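Local coordinates for holo-[acyl-carrier-protein] synthase (Helicobacter pylori, PDB 5XUK) that belongs to the 4'-phosphopantetheinyl transferase superfamily (AcpS, holo-ACP synthase) and binds coenzyme A between subunits of a three-chain assembly, at residues R26-S31 and A44-L49; L57-G62 and D90-Q95. One frame throughout, in Å; residues are numbered along the deposited sequence.

Interaction 1. Residues R26-S31 and A44-L49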
loop_
_atom_site.group_PDB
_atom_site.type_symbol
_atom_site.label_atom_id
_atom_site.label_comp_id
_atom_site.label_asym_id
_atom_site.label_seq_id
_atom_site.Cartn_x
_atom_site.Cartn_y
_atom_site.Cartn_z
ATOM N N ARG A 26 -20.431 -10.325 -11.451
ATOM C CA ARG A 26 -19.222 -10.434 -12.278
ATOM C C ARG A 26 -17.958 -10.650 -11.445
ATOM O O ARG A 26 -17.132 -11.477 -11.804
ATOM C CB ARG A 26 -19.047 -9.199 -13.177
ATOM C CG ARG A 26 -19.988 -9.160 -14.381
ATOM C CD ARG A 26 -20.099 -7.755 -14.972
ATOM N NE ARG A 26 -21.119 -7.662 -16.025
ATOM C CZ ARG A 26 -21.513 -6.532 -16.620
ATOM N NH1 ARG A 26 -22.450 -6.577 -17.563
ATOM N NH2 ARG A 26 -20.987 -5.355 -16.283
ATOM N N PHE A 27 -17.787 -9.934 -10.334
ATOM C CA PHE A 27 -16.542 -10.125 -9.550
ATOM C C PHE A 27 -16.669 -10.807 -8.195
ATOM O O PHE A 27 -15.667 -11.311 -7.660
ATOM C CB PHE A 27 -15.725 -8.818 -9.433
ATOM C CG PHE A 27 -16.323 -7.787 -8.529
ATOM C CD1 PHE A 27 -17.325 -6.958 -8.980
ATOM C CD2 PHE A 27 -15.842 -7.614 -7.227
ATOM C CE1 PHE A 27 -17.880 -6.005 -8.141
ATOM C CE2 PHE A 27 -16.383 -6.649 -6.390
ATOM C CZ PHE A 27 -17.408 -5.848 -6.848
ATOM N N LEU A 28 -17.880 -10.871 -7.645
ATOM C CA LEU A 28 -18.078 -11.542 -6.351
ATOM C C LEU A 28 -18.900 -12.811 -6.495
ATOM O O LEU A 28 -20.000 -12.796 -7.036
ATOM C CB LEU A 28 -18.726 -10.585 -5.338
ATOM C CG LEU A 28 -17.864 -9.375 -4.940
ATOM C CD1 LEU A 28 -18.508 -8.593 -3.809
ATOM C CD2 LEU A 28 -16.457 -9.818 -4.545
ATOM N N SER A 29 -18.348 -13.910 -5.997
ATOM C CA SER A 29 -19.103 -15.130 -5.756
ATOM C C SER A 29 -20.094 -14.922 -4.610
ATOM O O SER A 29 -19.842 -14.085 -3.751
ATOM C CB SER A 29 -18.151 -16.229 -5.300
ATOM O OG SER A 29 -17.788 -15.995 -3.931
ATOM N N PRO A 30 -21.179 -15.738 -4.547
ATOM C CA PRO A 30 -22.206 -15.644 -3.492
ATOM C C PRO A 30 -21.680 -15.556 -2.060
ATOM O O PRO A 30 -22.168 -14.733 -1.299
ATOM C CB PRO A 30 -23.013 -16.934 -3.690
ATOM C CG PRO A 30 -22.988 -17.117 -5.169
ATOM C CD PRO A 30 -21.571 -16.739 -5.566
ATOM N N SER A 31 -20.700 -16.382 -1.713
ATOM C CA SER A 31 -20.136 -16.382 -0.392
ATOM C C SER A 31 -19.410 -15.056 -0.118
ATOM O O SER A 31 -19.495 -14.531 0.992
ATOM C CB SER A 31 -19.194 -17.583 -0.200
ATOM O OG SER A 31 -18.079 -17.535 -1.070
ATOM N N ALA A 44 -16.197 -2.293 -2.515
ATOM C CA ALA A 44 -14.987 -1.582 -2.975
ATOM C C ALA A 44 -13.707 -2.308 -2.558
ATOM O O ALA A 44 -12.844 -2.532 -3.388
ATOM C CB ALA A 44 -14.995 -0.157 -2.473
ATOM N N GLY A 45 -13.641 -2.768 -1.309
ATOM C CA GLY A 45 -12.473 -3.456 -0.779
ATOM C C GLY A 45 -12.132 -4.784 -1.404
ATOM O O GLY A 45 -10.957 -5.058 -1.683
ATOM N N PHE A 46 -13.144 -5.635 -1.613
ATOM C CA PHE A 46 -12.930 -6.917 -2.282
ATOM C C PHE A 46 -12.554 -6.669 -3.727
ATOM O O PHE A 46 -11.710 -7.349 -4.278
ATOM C CB PHE A 46 -14.176 -7.827 -2.202
ATOM C CG PHE A 46 -14.402 -8.448 -0.841
ATOM C CD1 PHE A 46 -13.785 -7.933 0.312
ATOM C CD2 PHE A 46 -15.269 -9.533 -0.702
ATOM C CE1 PHE A 46 -14.001 -8.511 1.560
ATOM C CE2 PHE A 46 -15.499 -10.105 0.545
ATOM C CZ PHE A 46 -14.867 -9.594 1.679
ATOM N N PHE A 47 -13.174 -5.693 -4.343
ATOM C CA PHE A 47 -12.800 -5.328 -5.699
ATOM C C PHE A 47 -11.318 -4.935 -5.745
ATOM O O PHE A 47 -10.571 -5.415 -6.592
ATOM C CB PHE A 47 -13.651 -4.159 -6.179
ATOM C CG PHE A 47 -13.460 -3.839 -7.632
ATOM C CD1 PHE A 47 -14.198 -4.509 -8.606
ATOM C CD2 PHE A 47 -12.525 -2.879 -8.035
ATOM C CE1 PHE A 47 -14.013 -4.224 -9.949
ATOM C CE2 PHE A 47 -12.338 -2.588 -9.385
ATOM C CZ PHE A 47 -13.085 -3.259 -10.340
ATOM N N ALA A 48 -10.895 -4.092 -4.797
ATOM C CA ALA A 48 -9.533 -3.582 -4.773
ATOM C C ALA A 48 -8.574 -4.745 -4.541
ATOM O O ALA A 48 -7.507 -4.835 -5.169
ATOM C CB ALA A 48 -9.389 -2.503 -3.700
ATOM N N LEU A 49 -8.982 -5.675 -3.689
ATOM C CA LEU A 49 -8.140 -6.829 -3.379
ATOM C C LEU A 49 -7.976 -7.768 -4.560
ATOM O O LEU A 49 -6.944 -8.419 -4.695
ATOM C CB LEU A 49 -8.726 -7.593 -2.183
ATOM C CG LEU A 49 -8.037 -8.878 -1.744
ATOM C CD1 LEU A 49 -6.605 -8.564 -1.398
ATOM C CD2 LEU A 49 -8.757 -9.488 -0.547
#
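F27 and F47 form a T-shaped (edge-to-face) aromatic pair joining the end of helix 21-27 to the long helix 40-56, in the buried interior of this transferase-superfamily fold. The ring planes stand at 89° with centroids 5.0 Å apart, and the direction is clear: F47 presents its edge and F27 its face. F47 CD1 sits over the centre of the F27 ring, so its distances to all six ring carbons are nearly equal. F47 CB closes in as well, 3.7 Å from F27 CE2. The F27 ring is placed there by a first torsion of 72°, which puts CG between the backbone N and the carbonyl carbon, while F23 packs against the same ring and F67 against that of F47.

One residue on, L28 adds a smaller patch, reaching F46 through its CD2 branch alone. F46 also touches bound coenzyme A, so L28 packs against a residue of that pocket. No hydrogen bond crosses between the segments; the join is apolar throughout.

The dense part is confined to these four buried residues. Exposed residues flank F27 and L28 in sequence: R26, poorly ordered, comes before them, and P30 and S31, where helix 30-36 begins after the N-cap S29, follow. L28 CD2 lies 3.8 Å from F46 CB and 4.0 Å from F46 CD2, near the plane of the F46 ring at its edge.

Interaction 2. Residues L57-G62 and D90-Q95. With COA (coenzyme A), chain B.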
loop_
_atom_site.group_PDB
_atom_site.type_symbol
_atom_site.label_atom_id
_atom_site.label_comp_id
_atom_site.label_asym_id
_atom_site.label_seq_id
_atom_site.Cartn_x
_atom_site.Cartn_y
_atom_site.Cartn_z
ATOM N N LEU A 57 0.380 -10.891 -9.496
ATOM C CA LEU A 57 0.713 -12.000 -10.410
ATOM C C LEU A 57 1.101 -11.481 -11.813
ATOM O O LEU A 57 1.416 -12.273 -12.698
ATOM C CB LEU A 57 -0.478 -12.963 -10.554
ATOM C CG LEU A 57 -1.017 -13.700 -9.321
ATOM C CD1 LEU A 57 -2.333 -14.388 -9.641
ATOM C CD2 LEU A 57 -0.012 -14.707 -8.787
ATOM N N GLN A 58 1.012 -10.165 -12.014
ATOM C CA GLN A 58 1.506 -9.463 -13.217
ATOM C C GLN A 58 0.707 -9.706 -14.506
ATOM O O GLN A 58 1.145 -9.328 -15.615
ATOM C CB GLN A 58 3.006 -9.715 -13.412
ATOM C CG GLN A 58 3.820 -9.332 -12.179
ATOM C CD GLN A 58 5.201 -8.810 -12.518
ATOM O OE1 GLN A 58 6.085 -9.570 -12.912
ATOM N NE2 GLN A 58 5.399 -7.503 -12.353
ATOM N N VAL A 59 -0.498 -10.260 -14.355
ATOM C CA VAL A 59 -1.377 -10.497 -15.500
ATOM C C VAL A 59 -2.566 -9.511 -15.610
ATOM O O VAL A 59 -3.118 -9.314 -16.700
ATOM C CB VAL A 59 -1.869 -11.956 -15.516
ATOM C CG1 VAL A 59 -2.730 -12.260 -14.291
ATOM C CG2 VAL A 59 -2.636 -12.225 -16.796
ATOM N N GLY A 60 -2.962 -8.881 -14.505
ATOM C CA GLY A 60 -4.217 -8.108 -14.482
ATOM C C GLY A 60 -5.439 -9.023 -14.619
ATOM O O GLY A 60 -5.316 -10.254 -14.635
ATOM N N ILE A 61 -6.625 -8.434 -14.691
ATOM C CA ILE A 61 -7.830 -9.221 -14.879
ATOM C C ILE A 61 -8.077 -9.291 -16.370
ATOM O O ILE A 61 -8.528 -8.323 -16.971
ATOM C CB ILE A 61 -9.055 -8.607 -14.182
ATOM C CG1 ILE A 61 -8.834 -8.537 -12.664
ATOM C CG2 ILE A 61 -10.305 -9.410 -14.517
ATOM C CD1 ILE A 61 -8.742 -9.879 -11.982
ATOM N N GLY A 62 -7.747 -10.432 -16.962
ATOM C CA GLY A 62 -7.978 -10.665 -18.385
ATOM C C GLY A 62 -8.500 -12.069 -18.596
ATOM O O GLY A 62 -9.399 -12.505 -17.878
ATOM N N ASP A 90 -1.288 -23.626 -9.440
ATOM C CA ASP A 90 -0.169 -24.308 -10.103
ATOM C C ASP A 90 0.270 -23.608 -11.385
ATOM O O ASP A 90 1.470 -23.454 -11.616
ATOM C CB ASP A 90 -0.516 -25.773 -10.402
ATOM C CG ASP A 90 -0.063 -26.718 -9.302
ATOM O OD1 ASP A 90 0.170 -26.259 -8.161
ATOM O OD2 ASP A 90 0.062 -27.928 -9.588
ATOM N N TYR A 91 -0.687 -23.183 -12.211
ATOM C CA TYR A 91 -0.365 -22.474 -13.457
ATOM C C TYR A 91 0.497 -21.234 -13.222
ATOM O O TYR A 91 1.399 -20.947 -14.012
ATOM C CB TYR A 91 -1.632 -22.068 -14.209
ATOM C CG TYR A 91 -1.345 -21.133 -15.363
ATOM C CD1 TYR A 91 -0.682 -21.583 -16.498
ATOM C CD2 TYR A 91 -1.714 -19.791 -15.309
ATOM C CE1 TYR A 91 -0.404 -20.730 -17.557
ATOM C CE2 TYR A 91 -1.444 -18.930 -16.364
ATOM C CZ TYR A 91 -0.787 -19.404 -17.483
ATOM O OH TYR A 91 -0.514 -18.553 -18.528
ATOM N N PHE A 92 0.207 -20.499 -12.147
ATOM C CA PHE A 92 1.007 -19.330 -11.755
ATOM C C PHE A 92 2.156 -19.720 -10.830
ATOM O O PHE A 92 3.044 -18.907 -10.569
ATOM C CB PHE A 92 0.128 -18.255 -11.092
ATOM C CG PHE A 92 -0.733 -17.490 -12.064
ATOM C CD1 PHE A 92 -2.102 -17.690 -12.116
ATOM C CD2 PHE A 92 -0.168 -16.574 -12.934
ATOM C CE1 PHE A 92 -2.891 -16.993 -13.017
ATOM C CE2 PHE A 92 -0.952 -15.870 -13.834
ATOM C CZ PHE A 92 -2.316 -16.080 -13.877
ATOM N N ASN A 93 2.123 -20.956 -10.331
ATOM C CA ASN A 93 3.191 -21.513 -9.494
ATOM C C ASN A 93 3.323 -20.773 -8.155
ATOM O O ASN A 93 4.386 -20.235 -7.825
ATOM C CB ASN A 93 4.521 -21.526 -10.271
ATOM C CG ASN A 93 5.522 -22.536 -9.726
ATOM O OD1 ASN A 93 5.450 -22.951 -8.565
ATOM N ND2 ASN A 93 6.469 -22.932 -10.570
ATOM N N ILE A 94 2.238 -20.774 -7.383
ATOM C CA ILE A 94 2.146 -19.987 -6.152
ATOM C C ILE A 94 2.305 -20.855 -4.915
ATOM O O ILE A 94 1.667 -21.894 -4.791
ATOM C CB ILE A 94 0.782 -19.260 -6.049
ATOM C CG1 ILE A 94 0.492 -18.443 -7.315
ATOM C CG2 ILE A 94 0.729 -18.378 -4.807
ATOM C CD1 ILE A 94 1.644 -17.572 -7.779
ATOM N N GLN A 95 3.149 -20.406 -3.993
ATOM C CA GLN A 95 3.324 -21.075 -2.708
ATOM C C GLN A 95 2.291 -20.548 -1.708
ATOM O O GLN A 95 1.641 -21.327 -1.006
ATOM C CB GLN A 95 4.743 -20.844 -2.178
ATOM C CG GLN A 95 5.842 -21.395 -3.083
ATOM C CD GLN A 95 6.966 -20.399 -3.327
ATOM O OE1 GLN A 95 7.458 -19.753 -2.400
ATOM N NE2 GLN A 95 7.373 -20.269 -4.584
HETATM N N1A COA B . 0.474 -6.379 -13.917
HETATM C C2A COA B . 0.789 -5.510 -12.934
HETATM N N3A COA B . 0.426 -4.215 -12.963
HETATM C C4A COA B . -0.265 -3.724 -14.005
HETATM C C5A COA B . -0.639 -4.615 -15.112
HETATM C C6A COA B . -0.223 -6.025 -15.011
HETATM N N6A COA B . -0.527 -6.925 -15.982
HETATM N N7A COA B . -1.311 -3.863 -15.999
HETATM C C8A COA B . -1.387 -2.594 -15.515
HETATM N N9A COA B . -0.743 -2.524 -14.319
HETATM C C1B COA B . -0.572 -1.319 -13.499
HETATM C C2B COA B . 0.070 -0.213 -14.344
HETATM O O2B COA B . 1.222 0.348 -13.714
HETATM C C3B COA B . -0.990 0.854 -14.474
HETATM O O3B COA B . -0.496 2.185 -14.362
HETATM P P3B COA B . 0.253 2.946 -15.588
HETATM O O7A COA B . -0.413 2.405 -16.836
HETATM O O8A COA B . -0.077 4.401 -15.380
HETATM O O9A COA B . 1.700 2.542 -15.367
HETATM C C4B COA B . -1.888 0.544 -13.303
HETATM O O4B COA B . -1.852 -0.865 -13.090
HETATM C C5B COA B . -3.302 1.024 -13.523
HETATM O O5B COA B . -3.662 1.530 -12.258
HETATM P P1A COA B . -5.126 1.400 -11.681
HETATM O O1A COA B . -5.828 2.578 -12.323
HETATM O O2A COA B . -5.127 1.216 -10.183
HETATM O O3A COA B . -5.534 -0.020 -12.261
HETATM P P2A COA B . -7.078 -0.408 -12.427
HETATM O O4A COA B . -7.647 -0.816 -11.074
HETATM O O5A COA B . -7.745 0.707 -13.212
HETATM O O6A COA B . -6.904 -1.702 -13.388
HETATM C CBP COA B . -5.941 -3.788 -14.252
HETATM C CCP COA B . -5.690 -2.465 -13.522
HETATM C CDP COA B . -4.901 -3.996 -15.342
HETATM C CEP COA B . -5.831 -4.937 -13.260
HETATM C CAP COA B . -7.337 -3.724 -14.901
HETATM O OAP COA B . -7.253 -3.017 -16.143
HETATM C C9P COA B . -7.963 -5.058 -15.168
HETATM O O9P COA B . -7.315 -5.973 -15.655
HETATM N N8P COA B . -9.258 -5.146 -14.857
#
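L57 and F92 both have CG beside the backbone N and anti to the carbonyl carbon, with first torsions of -61° and -75°, and both CB atoms are directed at the opposing segment. The two side chains cross at about a right angle, with L57 CD1 over the ring of F92 in a CH-pi contact. This methyl carbon is 4.2 Å from the F92 ring centroid and only 12° off the ring normal, which sets it over the face. Y91 CD2 lies over the opposite face, so the phenyl ring is held between a leucine methyl and its own neighbour in sequence. V59 CG1 approaches the far end of the ring obliquely, 3.9 Å from F92 CZ.

The other branch of L57 is packed harder. Its CD2 comes to 3.5 Å from I94 CD1, closer than usual for two carbons, and both residues also touch V114 of strand 107-114.

The touching residues sit where two helices give way to loop. Q58, with positive phi, closes helix 40-56 in a Schellman motif, and N93 ends helix 86-91 in the same way, its N giving a weak bond to D90 O. Each turn leaves an apolar residue on either side of the positive-phi position: L57 and V59 in one, F92 and I94 in the other.

The 57-62 loop also contacts coenzyme A. Adenine N6A donates to Q58 O at 3.0 Å, and I61 N donates to O9P of the pantetheine arm at 2.7 Å. K55 NZ binds the same molecule, and S42 OG, S102 OG and H103 NE2 of the second subunit hydrogen-bond to it from across the interface.

In the fold
The two contacts follow one another along the chain, with centres about 18 Å apart and nearest atoms about 7 Å apart, so they do not touch. Helix 40-56 connects them: it carries F46 and F47 in interaction 1, and its last turn leads directly into L57 of interaction 2. F67 is a shared neighbour, meeting the F47 ring and the side chain of I61. The centre of interaction 1 is about 5 Å from the centre of the chain, that of interaction 2 about 14 Å. Each borders coenzyme A: the side chain of F46 is about 4 Å from a bound molecule, while loop 57-62 bonds one that the second subunit also holds.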